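Putative sortase (Streptococcus pneumoniae, PDB 2W1J) is a class C sortase, a transpeptidase that probably joins pilin subunits covalently into the pilus fibre of the bacterium. Local coordinates at residues A[126-131]-A[185-190]. Sequence-based numbering, arbitrary orientation.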
loop_
_atom_site.group_PDB
_atom_site.type_symbol
_atom_site.label_atom_id
_atom_site.label_comp_id
_atom_site.label_asym_id
_atom_site.label_seq_id
_atom_site.Cartn_x
_atom_site.Cartn_y
_atom_site.Cartn_z
ATOM N N ASP A 126 1.024 10.183 -11.250
ATOM C CA ASP A 126 2.394 10.682 -11.367
ATOM C C ASP A 126 3.464 9.687 -10.899
ATOM O O ASP A 126 4.634 10.040 -10.766
ATOM C CB ASP A 126 2.551 12.021 -10.638
ATOM C CG ASP A 126 1.895 13.178 -11.377
ATOM O OD1 ASP A 126 1.708 13.102 -12.617
ATOM O OD2 ASP A 126 1.560 14.174 -10.706
ATOM N N LEU A 127 3.078 8.434 -10.677
ATOM C CA LEU A 127 4.070 7.421 -10.312
ATOM C C LEU A 127 5.167 7.304 -11.366
ATOM O O LEU A 127 6.306 6.960 -11.039
ATOM C CB LEU A 127 3.405 6.059 -10.117
ATOM C CG LEU A 127 3.723 5.312 -8.826
ATOM C CD1 LEU A 127 3.464 6.131 -7.555
ATOM C CD2 LEU A 127 2.954 3.993 -8.780
ATOM N N THR A 128 4.836 7.610 -12.622
ATOM C CA THR A 128 5.819 7.543 -13.703
ATOM C C THR A 128 6.929 8.579 -13.550
ATOM O O THR A 128 7.952 8.491 -14.237
ATOM C CB THR A 128 5.174 7.754 -15.089
ATOM O OG1 THR A 128 4.423 8.976 -15.079
ATOM C CG2 THR A 128 4.259 6.580 -15.432
ATOM N N LYS A 129 6.711 9.580 -12.705
ATOM C CA LYS A 129 7.722 10.603 -12.459
ATOM C C LYS A 129 8.762 10.165 -11.434
ATOM O O LYS A 129 9.817 10.787 -11.316
ATOM C CB LYS A 129 7.087 11.911 -11.974
ATOM C CG LYS A 129 6.210 12.596 -13.015
ATOM C CD LYS A 129 5.589 13.900 -12.512
ATOM C CE LYS A 129 6.629 14.970 -12.239
ATOM N NZ LYS A 129 5.973 16.245 -11.812
ATOM N N LEU A 130 8.459 9.125 -10.659
ATOM C CA LEU A 130 9.353 8.706 -9.592
ATOM C C LEU A 130 10.629 8.096 -10.136
ATOM O O LEU A 130 10.621 7.352 -11.124
ATOM C CB LEU A 130 8.656 7.712 -8.665
ATOM C CG LEU A 130 7.489 8.298 -7.885
ATOM C CD1 LEU A 130 6.894 7.212 -7.002
ATOM C CD2 LEU A 130 7.918 9.526 -7.076
ATOM N N LYS A 131 11.723 8.406 -9.449
ATOM C CA LYS A 131 13.052 7.948 -9.835
ATOM C C LYS A 131 13.637 7.099 -8.724
ATOM O O LYS A 131 13.303 7.284 -7.550
ATOM C CB LYS A 131 13.974 9.140 -10.065
ATOM C CG LYS A 131 13.526 10.034 -11.212
ATOM C CD LYS A 131 14.533 11.137 -11.483
ATOM C CE LYS A 131 15.759 10.593 -12.210
ATOM N NZ LYS A 131 16.699 11.672 -12.662
ATOM N N HIS A 185 -0.571 -2.804 -19.159
ATOM C CA HIS A 185 0.468 -3.358 -18.304
ATOM C C HIS A 185 0.361 -2.738 -16.927
ATOM O O HIS A 185 -0.563 -1.961 -16.664
ATOM C CB HIS A 185 1.832 -3.111 -18.940
ATOM C CG HIS A 185 2.025 -3.887 -20.203
ATOM N ND1 HIS A 185 1.498 -3.480 -21.410
ATOM C CD2 HIS A 185 2.605 -5.090 -20.430
ATOM C CE1 HIS A 185 1.792 -4.375 -22.337
ATOM N NE2 HIS A 185 2.459 -5.364 -21.767
ATOM N N ARG A 186 1.290 -3.090 -16.050
ATOM C CA ARG A 186 1.312 -2.509 -14.708
ATOM C C ARG A 186 2.698 -1.953 -14.431
ATOM O O ARG A 186 3.709 -2.527 -14.859
ATOM C CB ARG A 186 0.947 -3.541 -13.627
ATOM C CG ARG A 186 -0.357 -4.297 -13.904
ATOM C CD ARG A 186 -1.581 -3.406 -13.815
ATOM N NE ARG A 186 -2.818 -4.123 -14.140
ATOM C CZ ARG A 186 -3.524 -3.977 -15.256
ATOM N NH1 ARG A 186 -3.124 -3.145 -16.211
ATOM N NH2 ARG A 186 -4.645 -4.677 -15.420
ATOM N N LEU A 187 2.725 -0.818 -13.742
ATOM C CA LEU A 187 3.957 -0.178 -13.297
ATOM C C LEU A 187 4.150 -0.496 -11.822
ATOM O O LEU A 187 3.223 -0.310 -11.016
ATOM C CB LEU A 187 3.835 1.338 -13.478
ATOM C CG LEU A 187 5.038 2.181 -13.052
ATOM C CD1 LEU A 187 6.199 1.918 -13.975
ATOM C CD2 LEU A 187 4.696 3.669 -13.051
ATOM N N LEU A 188 5.349 -0.956 -11.483
ATOM C CA LEU A 188 5.719 -1.315 -10.119
ATOM C C LEU A 188 6.856 -0.419 -9.676
ATOM O O LEU A 188 7.940 -0.471 -10.270
ATOM C CB LEU A 188 6.238 -2.749 -10.061
ATOM C CG LEU A 188 5.306 -3.892 -10.426
ATOM C CD1 LEU A 188 5.921 -5.230 -10.085
ATOM C CD2 LEU A 188 3.961 -3.738 -9.804
ATOM N N VAL A 189 6.629 0.371 -8.637
ATOM C CA VAL A 189 7.678 1.199 -8.071
ATOM C C VAL A 189 7.997 0.603 -6.707
ATOM O O VAL A 189 7.183 0.697 -5.788
ATOM C CB VAL A 189 7.222 2.661 -7.955
ATOM C CG1 VAL A 189 8.265 3.480 -7.206
ATOM C CG2 VAL A 189 6.969 3.248 -9.353
ATOM N N ARG A 190 9.153 -0.043 -6.597
ATOM C CA ARG A 190 9.534 -0.742 -5.373
ATOM C C ARG A 190 10.498 0.100 -4.564
ATOM O O ARG A 190 11.491 0.595 -5.105
ATOM C CB ARG A 190 10.210 -2.079 -5.697
ATOM C CG ARG A 190 10.485 -2.924 -4.466
ATOM C CD ARG A 190 11.216 -4.197 -4.838
ATOM N NE ARG A 190 12.603 -3.943 -5.199
ATOM C CZ ARG A 190 13.446 -4.878 -5.614
ATOM N NH1 ARG A 190 13.013 -6.117 -5.826
ATOM N NH2 ARG A 190 14.709 -4.563 -5.877
#
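L127 and V189 meet where a 3-10 turn lies over one face of strand 185-194. CG of L127 sits 3.9 Å from CG2 of V189, and CD2 of L127 reaches the same methyl, the two side chains crossing obliquely. The two methyls of V189 are shared between L127 of the 3-10 turn and L130, which follows it: with CG1 anti to the backbone N (chi1 173°), that branch meets CD1 of L130 at 4.0 Å nearly at right angles, while CG2 serves L127. L127 in turn spans two strand residues, for its CB lies 4.0 Å from CD2 of L187. L187, V189, L127 and L130 are all buried; L127 and L130 also touch I71 of strand 65-71, and L127 touches T176 of strand 170-178.

Towards T128 the contact thins to CD2 of L187, which lies 3.8 Å from CG2 of T128 and also against its backbone N. The side chain of T128 leaves its backbone pointing away from the strand, yet chi1 of 54° puts OG1 between the backbone N and the carbonyl carbon and swings CG2 beside the N, within touch of the leucine. T128 is exposed, and a glycerol molecule lies close to its side chain.

No hydrogen bond crosses the interface, so the turn is held to the strand by apolar contacts. The turn keeps its own shape through K129 N to D126 O (2.9 Å) and L130 N to L127 O (3.1 Å), whereas the strand backbone is bonded to its sheet neighbours, L187 to T176 and V189 to L174. A loop between strands 108-113 and 135-139 thus packs its leucines against L187 and V189 of strand 185-194 in a buried apolar cluster of the sortase beta-barrel fold.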